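Side-chain contacts in protein (aminopeptidase) (Ochrobactrum anthropi, PDB 1B65), which cleaves L-amino acids from the N terminus of peptides and hydrolyses D-alanine esters and amides, as a serine aminopeptidase with a variant Ntn hydrolase fold: residues D33-G38 with F295-Q300; P64-E69 with D168-G173; S57-I62 with R164-N169; P10-L15 with A335-M340. One frame throughout, in Å; residues are numbered along the deposited sequence.

Interaction 1 of 4, residues D33-G38 with F295-Q300; sequences DGVGVG and FSTANQ
V35, in the lead-in to strand 36-43, packs against F295 at the end of strand 289-296 and T297 just beyond it, joining a strand of the four-stranded sheet to one of the six-stranded sheet in this Ntn hydrolase fold. One methyl, V35 CG2, does the work on its side: it meets the F295 ring at its edge, near the ring plane, 4.2 Å from F295 CE1. The same V35 CG2 lies 3.9 Å from T297 OG1. The V35 torsion (chi1 172°, CG1 anti to the backbone N) turns CG1 to I62 and leaves CG2 facing F295 and T297. The F295 ring is further enclosed by V254 and A256 of the adjoining strand and by V74 and A76.

Nearer the surface, the side chains of D33 and T297 pass alongside each other, pointing opposite ways. As modelled, D33 OD1 is 3.2 Å from T297 CG2, a doubtful approach because the threonine side chain is distorted. A water links the two segments on the polar side, donating to D33 O at 2.8 Å and lying 3.2 Å from T297 OG1. Just before the loop turns away, S296 OG accepts from A298 N at 3.1 Å, an ST turn. The chemistry is divided: valine against phenyl edge inside, water-mediated polar contact outside, with the D33 carboxylate facing a methyl instead of a donor of the opposite segment.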
# COMPACT_ATOMS: atom_id res chain seq x y z
N ASP A 33 21.57 10.27 19.13
CA ASP A 33 21.76 9.86 20.52
C ASP A 33 21.16 8.50 20.88
O ASP A 33 20.02 8.18 20.51
CB ASP A 33 21.08 10.91 21.40
CG ASP A 33 19.61 10.58 21.64
OD1 ASP A 33 18.81 10.48 20.64
OD2 ASP A 33 19.28 10.35 22.83
N GLY A 34 21.98 7.67 21.48
CA GLY A 34 21.55 6.37 21.97
C GLY A 34 21.66 5.26 20.93
O GLY A 34 21.43 4.14 21.34
N VAL A 35 21.93 5.60 19.67
CA VAL A 35 21.98 4.54 18.65
C VAL A 35 23.38 3.96 18.59
O VAL A 35 24.33 4.73 18.41
CB VAL A 35 21.60 5.10 17.26
CG1 VAL A 35 21.87 4.04 16.18
CG2 VAL A 35 20.13 5.51 17.31
N GLY A 36 23.50 2.66 18.68
CA GLY A 36 24.88 2.07 18.63
C GLY A 36 24.96 1.16 17.40
O GLY A 36 23.94 0.65 16.89
N VAL A 37 26.17 0.92 16.89
CA VAL A 37 26.37 0.05 15.74
C VAL A 37 27.43 -0.99 16.12
O VAL A 37 28.42 -0.60 16.75
CB VAL A 37 26.89 0.85 14.52
CG1 VAL A 37 27.25 -0.03 13.33
CG2 VAL A 37 25.84 1.89 14.09
N GLY A 38 27.17 -2.25 15.79
CA GLY A 38 28.17 -3.28 16.06
C GLY A 38 28.35 -4.15 14.81
O GLY A 38 27.41 -4.27 14.00
N PHE A 295 13.58 5.48 11.30
CA PHE A 295 12.97 5.42 12.64
C PHE A 295 13.36 6.68 13.42
O PHE A 295 14.35 7.37 13.09
CB PHE A 295 13.35 4.17 13.38
CG PHE A 295 14.81 3.98 13.73
CD1 PHE A 295 15.36 4.46 14.90
CD2 PHE A 295 15.62 3.28 12.85
CE1 PHE A 295 16.70 4.25 15.20
CE2 PHE A 295 16.95 3.05 13.13
CZ PHE A 295 17.50 3.53 14.31
N SER A 296 12.56 6.99 14.42
CA SER A 296 12.87 8.15 15.28
C SER A 296 13.11 7.63 16.70
O SER A 296 12.49 6.66 17.14
CB SER A 296 11.65 9.09 15.25
OG SER A 296 11.75 10.03 16.33
N THR A 297 14.01 8.29 17.40
CA THR A 297 14.36 7.90 18.79
C THR A 297 13.63 8.85 19.72
O THR A 297 13.83 8.75 20.93
CB THR A 297 15.85 8.18 18.49
OG1 THR A 297 16.71 7.05 18.32
CG2 THR A 297 16.29 9.50 18.89
N ALA A 298 12.79 9.76 19.20
CA ALA A 298 11.97 10.63 20.06
C ALA A 298 10.82 9.86 20.70
O ALA A 298 10.57 8.69 20.37
CB ALA A 298 11.43 11.81 19.24
N ASN A 299 10.06 10.54 21.56
CA ASN A 299 8.83 9.98 22.11
C ASN A 299 9.02 8.64 22.79
O ASN A 299 8.31 7.66 22.52
CB ASN A 299 7.80 9.86 20.95
CG ASN A 299 7.28 11.22 20.52
OD1 ASN A 299 7.30 11.61 19.31
ND2 ASN A 299 6.77 12.05 21.43
N GLN A 300 9.99 8.55 23.71
CA GLN A 300 10.20 7.28 24.40
C GLN A 300 8.93 6.88 25.16
O GLN A 300 8.27 7.79 25.69
CB GLN A 300 11.35 7.37 25.42
CG GLN A 300 12.69 7.63 24.74
CD GLN A 300 13.87 7.68 25.71
OE1 GLN A 300 14.75 8.56 25.62
NE2 GLN A 300 13.91 6.74 26.63
O HOH W 1 18.37 5.94 20.85

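Interaction 2 of 4, residues P64-E69 with D168-G173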
# COMPACT_ATOMS: atom_id res chain seq x y z
N PRO A 64 18.89 0.99 18.66
CA PRO A 64 18.43 2.27 19.22
C PRO A 64 18.31 2.17 20.74
O PRO A 64 18.13 1.07 21.27
CB PRO A 64 17.06 2.46 18.61
CG PRO A 64 16.89 1.40 17.56
CD PRO A 64 17.80 0.25 17.96
N HIS A 65 18.44 3.26 21.49
CA HIS A 65 18.31 3.30 22.94
C HIS A 65 19.12 2.19 23.58
O HIS A 65 18.66 1.43 24.43
CB HIS A 65 16.83 3.16 23.34
CG HIS A 65 16.00 4.31 22.86
ND1 HIS A 65 16.27 5.62 23.19
CD2 HIS A 65 14.87 4.32 22.10
CE1 HIS A 65 15.34 6.40 22.65
NE2 HIS A 65 14.51 5.64 21.98
N MET A 66 20.42 2.11 23.22
CA MET A 66 21.20 0.95 23.65
C MET A 66 21.42 0.87 25.14
O MET A 66 21.68 -0.22 25.67
CB MET A 66 22.50 0.84 22.82
CG MET A 66 23.42 1.95 23.15
SD MET A 66 24.98 1.82 22.17
CE MET A 66 25.09 3.58 21.83
N GLN A 67 21.22 1.95 25.86
CA GLN A 67 21.36 1.96 27.30
C GLN A 67 20.16 1.41 28.07
O GLN A 67 20.35 1.07 29.25
CB GLN A 67 21.54 3.42 27.77
CG GLN A 67 20.32 4.22 28.08
CD GLN A 67 19.60 4.92 26.96
OE1 GLN A 67 19.86 4.73 25.76
NE2 GLN A 67 18.64 5.79 27.23
N SER A 68 18.98 1.40 27.47
CA SER A 68 17.78 1.00 28.20
C SER A 68 17.82 -0.45 28.65
O SER A 68 18.22 -1.34 27.89
CB SER A 68 16.53 1.25 27.33
OG SER A 68 15.37 0.82 28.06
N GLU A 69 17.35 -0.76 29.85
CA GLU A 69 17.25 -2.11 30.37
C GLU A 69 16.05 -2.84 29.77
O GLU A 69 16.00 -4.06 29.86
CB GLU A 69 17.11 -2.08 31.92
CG GLU A 69 18.38 -1.56 32.58
CD GLU A 69 18.60 -1.90 34.04
OE1 GLU A 69 17.95 -2.78 34.64
OE2 GLU A 69 19.51 -1.23 34.63
N ASP A 168 26.51 -7.93 20.57
CA ASP A 168 27.29 -7.64 21.79
C ASP A 168 28.33 -6.56 21.55
O ASP A 168 28.81 -5.90 22.50
CB ASP A 168 27.97 -8.94 22.27
CG ASP A 168 27.02 -9.88 22.98
OD1 ASP A 168 25.91 -9.56 23.40
OD2 ASP A 168 27.41 -11.05 23.17
N ASN A 169 28.74 -6.28 20.33
CA ASN A 169 29.73 -5.26 20.02
C ASN A 169 29.11 -3.89 19.77
O ASN A 169 29.87 -2.98 19.39
CB ASN A 169 30.46 -5.63 18.71
CG ASN A 169 31.58 -6.63 18.90
OD1 ASN A 169 31.89 -6.99 20.04
ND2 ASN A 169 32.09 -7.05 17.74
N VAL A 170 27.79 -3.73 19.83
CA VAL A 170 27.23 -2.41 19.51
C VAL A 170 27.84 -1.32 20.39
O VAL A 170 28.02 -1.57 21.58
CB VAL A 170 25.71 -2.30 19.57
CG1 VAL A 170 25.05 -3.35 18.65
CG2 VAL A 170 25.17 -2.40 20.97
N ALA A 171 28.13 -0.16 19.81
CA ALA A 171 28.76 0.90 20.58
C ALA A 171 28.50 2.27 19.93
O ALA A 171 28.07 2.36 18.78
CB ALA A 171 30.29 0.72 20.56
N SER A 172 28.73 3.31 20.72
CA SER A 172 28.58 4.68 20.20
C SER A 172 29.90 5.08 19.53
O SER A 172 30.80 4.25 19.37
CB SER A 172 28.27 5.66 21.32
OG SER A 172 29.27 5.61 22.33
N GLY A 173 30.07 6.34 19.13
CA GLY A 173 31.35 6.75 18.55
C GLY A 173 31.47 6.42 17.05
O GLY A 173 30.54 6.17 16.31
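M66 and V170 mark the closest backbone approach, their CA atoms 8.0 Å apart, between two irregular segments. H65-S68 forms a type I beta turn, closed by S68 N to H65 O at 3.1 Å, while segment 168-173 leaves helix 160-168 at D168 and runs extended through A171. M66 sits on the turn and sends its side chain across the gap. Its CG stands between the backbone N and the carbonyl carbon (chi1 69°), CB to SD is straight, and a bend at chi3 lays the terminal methyl against the opposite main chain. There M66 CE lies 3.8 Å from S172 N and also 3.8 Å from S172 CB, the methyl thus touching backbone and side chain of one residue. Farther back, M66 SD rests 4.4 Å from V170 CG2, whose side chain also covers A61 and L63.

Both loops are pinned to the start of strand 36-43 and the residues leading into it: M66 by a backbone bond to G34, A171 by one to V37, with R125 holding the M66 carbonyl. The thioether thus bridges two surface loops that cover the edge strand of the four-stranded sheet of the Ntn hydrolase fold.

Interaction 3 of 4, residues S57-I62 with R164-N169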
# COMPACT_ATOMS: atom_id res chain seq x y z
N SER A 57 31.80 -12.48 4.56
CA SER A 57 30.46 -11.98 4.88
C SER A 57 30.47 -11.43 6.30
O SER A 57 31.52 -11.18 6.91
CB SER A 57 29.45 -13.11 4.72
OG SER A 57 28.11 -12.63 4.54
N GLY A 58 29.28 -11.22 6.87
CA GLY A 58 29.31 -10.69 8.24
C GLY A 58 27.88 -10.24 8.55
O GLY A 58 26.95 -10.48 7.80
N VAL A 59 27.87 -9.51 9.65
CA VAL A 59 26.61 -9.02 10.21
C VAL A 59 26.81 -7.60 10.75
O VAL A 59 27.83 -7.27 11.35
CB VAL A 59 26.21 -9.89 11.43
CG1 VAL A 59 24.84 -9.50 11.97
CG2 VAL A 59 26.18 -11.40 11.17
N THR A 60 25.78 -6.78 10.50
CA THR A 60 25.77 -5.41 11.02
C THR A 60 24.62 -5.31 12.00
O THR A 60 23.54 -5.84 11.68
CB THR A 60 25.58 -4.44 9.84
OG1 THR A 60 26.78 -4.49 9.04
CG2 THR A 60 25.42 -3.01 10.33
N ALA A 61 24.78 -4.71 13.17
CA ALA A 61 23.63 -4.55 14.08
C ALA A 61 23.52 -3.08 14.48
O ALA A 61 24.52 -2.43 14.74
CB ALA A 61 23.89 -5.40 15.33
N ILE A 62 22.33 -2.52 14.37
CA ILE A 62 22.12 -1.12 14.78
C ILE A 62 21.11 -1.17 15.92
O ILE A 62 19.96 -1.60 15.70
CB ILE A 62 21.53 -0.35 13.57
CG1 ILE A 62 22.53 -0.42 12.39
CG2 ILE A 62 21.26 1.10 13.99
CD1 ILE A 62 21.85 -0.36 11.05
N ARG A 164 25.50 -12.95 17.42
CA ARG A 164 25.54 -12.49 18.78
C ARG A 164 26.76 -11.57 19.01
O ARG A 164 26.66 -10.64 19.78
CB ARG A 164 25.72 -13.63 19.81
CG ARG A 164 24.45 -14.41 20.09
CD ARG A 164 24.69 -15.15 21.43
NE ARG A 164 23.47 -15.33 22.12
CZ ARG A 164 22.79 -15.09 23.19
NH1 ARG A 164 23.24 -14.42 24.25
NH2 ARG A 164 21.57 -15.60 23.17
N LYS A 165 27.88 -11.90 18.38
CA LYS A 165 29.06 -11.05 18.47
C LYS A 165 28.78 -9.64 17.95
O LYS A 165 29.16 -8.66 18.60
CB LYS A 165 30.22 -11.67 17.69
CG LYS A 165 31.54 -11.22 18.32
CD LYS A 165 32.29 -10.34 17.34
CE LYS A 165 33.78 -10.70 17.36
NZ LYS A 165 34.45 -9.74 18.29
N ALA A 166 28.07 -9.52 16.82
CA ALA A 166 27.73 -8.19 16.30
C ALA A 166 26.85 -7.44 17.29
O ALA A 166 27.08 -6.25 17.55
CB ALA A 166 27.10 -8.25 14.92
N LEU A 167 25.82 -8.10 17.83
CA LEU A 167 24.92 -7.48 18.79
C LEU A 167 25.64 -7.07 20.07
O LEU A 167 25.40 -5.99 20.64
CB LEU A 167 23.80 -8.50 19.13
CG LEU A 167 22.84 -8.73 17.93
CD1 LEU A 167 22.08 -10.03 18.12
CD2 LEU A 167 21.87 -7.54 17.84
N ASP A 168 26.51 -7.93 20.57
CA ASP A 168 27.29 -7.64 21.79
C ASP A 168 28.33 -6.56 21.55
O ASP A 168 28.81 -5.90 22.50
CB ASP A 168 27.97 -8.94 22.27
CG ASP A 168 27.02 -9.88 22.98
OD1 ASP A 168 25.91 -9.56 23.40
OD2 ASP A 168 27.41 -11.05 23.17
N ASN A 169 28.74 -6.28 20.33
CA ASN A 169 29.73 -5.26 20.02
C ASN A 169 29.11 -3.89 19.77
O ASN A 169 29.87 -2.98 19.39
CB ASN A 169 30.46 -5.63 18.71
CG ASN A 169 31.58 -6.63 18.90
OD1 ASN A 169 31.89 -6.99 20.04
ND2 ASN A 169 32.09 -7.05 17.74
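A166, A61 and V59 bury the most surface here, and their small side chains let helix 164-168 lie close on strand 57-62, the two axes 7.4 Å apart and 33° from parallel. A166 CB is the helix's main point of contact. It comes down on the strand between two residues of the same face, 3.9 Å from V59 CG1 and 4.3 Å from A61 CB, and reaches the main chain itself at 3.8 Å from V59 O. V59 turns CG1 anti to its backbone nitrogen (chi1 -174°), which carries that methyl under the alanine; V104, T106 and V158 surround the rest of its side chain.

A61 CB faces the helix backbone, 4.0 Å from A166 O, and takes a second neighbour from the next residue, L167, whose CD2 lies 3.9 Å from A61 CB. L167 leaves the helix obliquely, so that the end of its side chain, not its root, arrives at the strand; it also packs on T118 and W121 of helix 111-125, and on P102.

T60 and I62 project from the opposite face of the strand, I62 onto V35. Toward helix 111-125, R164 forms a salt bridge to D124 and D168 accepts from W121. A helix laid on the outer face of a sheet whose other face looks into the protein is consistent with one outer layer of the alpha-beta-beta-alpha sandwich of Ntn hydrolases.

Interaction 4 of 4, residues P10-L15 with A335-M340; sequences PRARDL and AVVNAM
The guanidinium of R11 and the amide of N338 meet at a slant, their planes 33° apart. R11 NH2 stands 3.3 Å from N338 OD1, and A12 N stands 3.1 Å from N338 ND2, though the orientation of this amide is uncertain. The guanidinium has firmer partners around its rim: a salt bridge from NE to E177, and bonds from NH1 and NH2 to the carbonyls of Y26 and N27. A bend at chi3 (81°) in the otherwise extended arginine turns the group toward them, and the several bonds should fix its rotation.

Beside this polar patch A12 makes the apolar part. A12 CB touches V337 CG1 at 3.9 Å and lies against the N338 amide, while I341 one turn on also meets A12. The segment that offers A12 is held in shape by a short, nearly straight bond: R11 N donates to D14 OD2 at 2.6 Å, with an angle of 171°, and D14 OD2 accepts with its anti lone pair, away from the other carboxylate oxygen. Behind it the chain coils into a 3-10 segment, closed by L15 N to A12 O. R13 adds a salt bridge to E334 of helix 322-342.

That opposing helix rests through A335 and V336 on V215 of strand 207-217, so the N-terminal arm clasps the outer side of a helix layered on the six-stranded sheet of the Ntn hydrolase fold.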
# COMPACT_ATOMS: atom_id res chain seq x y z
N PRO A 10 41.14 8.16 4.99
CA PRO A 10 40.37 9.33 4.59
C PRO A 10 38.94 8.84 4.29
O PRO A 10 38.78 7.71 3.82
CB PRO A 10 40.97 9.77 3.27
CG PRO A 10 41.61 8.54 2.72
CD PRO A 10 42.10 7.78 3.93
N ARG A 11 37.97 9.71 4.50
CA ARG A 11 36.59 9.41 4.08
C ARG A 11 36.33 10.29 2.88
O ARG A 11 37.25 11.05 2.48
CB ARG A 11 35.62 9.67 5.24
CG ARG A 11 35.88 8.74 6.42
CD ARG A 11 34.95 9.13 7.58
NE ARG A 11 33.61 8.54 7.33
CZ ARG A 11 32.58 8.89 8.13
NH1 ARG A 11 32.77 9.77 9.10
NH2 ARG A 11 31.40 8.33 7.91
N ALA A 12 35.14 10.30 2.26
CA ALA A 12 34.95 11.07 1.04
C ALA A 12 35.27 12.54 1.24
O ALA A 12 35.89 13.13 0.36
CB ALA A 12 33.55 10.97 0.45
N ARG A 13 34.83 13.17 2.34
CA ARG A 13 35.10 14.60 2.51
C ARG A 13 36.60 14.87 2.53
O ARG A 13 37.03 15.93 2.09
CB ARG A 13 34.51 15.17 3.80
CG ARG A 13 33.00 15.32 3.66
CD ARG A 13 32.41 15.81 5.01
NE ARG A 13 30.95 15.75 4.87
CZ ARG A 13 30.16 16.80 4.91
NH1 ARG A 13 30.68 18.00 5.14
NH2 ARG A 13 28.86 16.63 4.78
N ASP A 14 37.38 13.96 3.09
CA ASP A 14 38.83 14.11 3.15
C ASP A 14 39.50 14.18 1.80
O ASP A 14 40.61 14.73 1.69
CB ASP A 14 39.40 12.90 3.92
CG ASP A 14 38.89 12.91 5.35
OD1 ASP A 14 39.03 13.99 5.97
OD2 ASP A 14 38.37 11.90 5.84
N LEU A 15 38.91 13.61 0.75
CA LEU A 15 39.46 13.62 -0.59
C LEU A 15 39.08 14.85 -1.39
O LEU A 15 39.42 14.97 -2.59
CB LEU A 15 39.00 12.37 -1.36
CG LEU A 15 39.39 11.01 -0.78
CD1 LEU A 15 38.90 9.91 -1.72
CD2 LEU A 15 40.88 10.92 -0.56
N ALA A 335 26.70 8.50 2.43
CA ALA A 335 26.91 7.19 3.00
C ALA A 335 27.30 6.20 1.89
O ALA A 335 28.24 5.43 2.07
CB ALA A 335 25.63 6.74 3.74
N VAL A 336 26.64 6.27 0.72
CA VAL A 336 27.03 5.42 -0.39
C VAL A 336 28.46 5.72 -0.87
O VAL A 336 29.28 4.79 -1.04
CB VAL A 336 26.04 5.57 -1.55
CG1 VAL A 336 26.54 4.87 -2.83
CG2 VAL A 336 24.67 4.93 -1.20
N VAL A 337 28.78 7.00 -1.05
CA VAL A 337 30.13 7.35 -1.51
C VAL A 337 31.17 6.97 -0.45
O VAL A 337 32.21 6.36 -0.74
CB VAL A 337 30.23 8.82 -1.95
CG1 VAL A 337 31.66 9.11 -2.42
CG2 VAL A 337 29.29 9.06 -3.14
N ASN A 338 30.86 7.19 0.84
CA ASN A 338 31.78 6.78 1.90
C ASN A 338 32.06 5.30 1.83
O ASN A 338 33.23 4.88 2.06
CB ASN A 338 31.15 7.12 3.29
CG ASN A 338 31.48 8.51 3.77
OD1 ASN A 338 30.83 9.05 4.70
ND2 ASN A 338 32.45 9.17 3.15
N ALA A 339 31.06 4.47 1.51
CA ALA A 339 31.30 3.02 1.44
C ALA A 339 32.31 2.69 0.34
O ALA A 339 33.16 1.79 0.54
CB ALA A 339 29.97 2.28 1.12
N MET A 340 32.20 3.35 -0.81
CA MET A 340 33.12 3.09 -1.91
C MET A 340 34.53 3.56 -1.57
O MET A 340 35.49 2.88 -1.94
CB MET A 340 32.66 3.84 -3.16
CG MET A 340 31.32 3.25 -3.64
SD MET A 340 30.84 4.16 -5.13
CE MET A 340 31.87 3.46 -6.36

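Interactions 1, 2 and 3 form one cluster around strands 36-43 and 56-63. Interactions 1 and 2, with centres about 9 Å apart, meet at the lead-in to strand 36-43: G34 O receives M66 N at 2.9 Å. Interaction 3 lies about 12 Å from interaction 2, centre to centre, and continues into it through D168 and N169, while G38 O to A61 N (2.8 Å) ties it to interaction 1. Interaction 4 is remote, its centre about 22 to 25 Å from the others. Strand 251-257, against which F295 packs, follows the unmodelled residues 246-249, at whose end, just before the strand, Ntn-type autocleavage probably exposes the nucleophile; interaction 1 probably lies behind that strand.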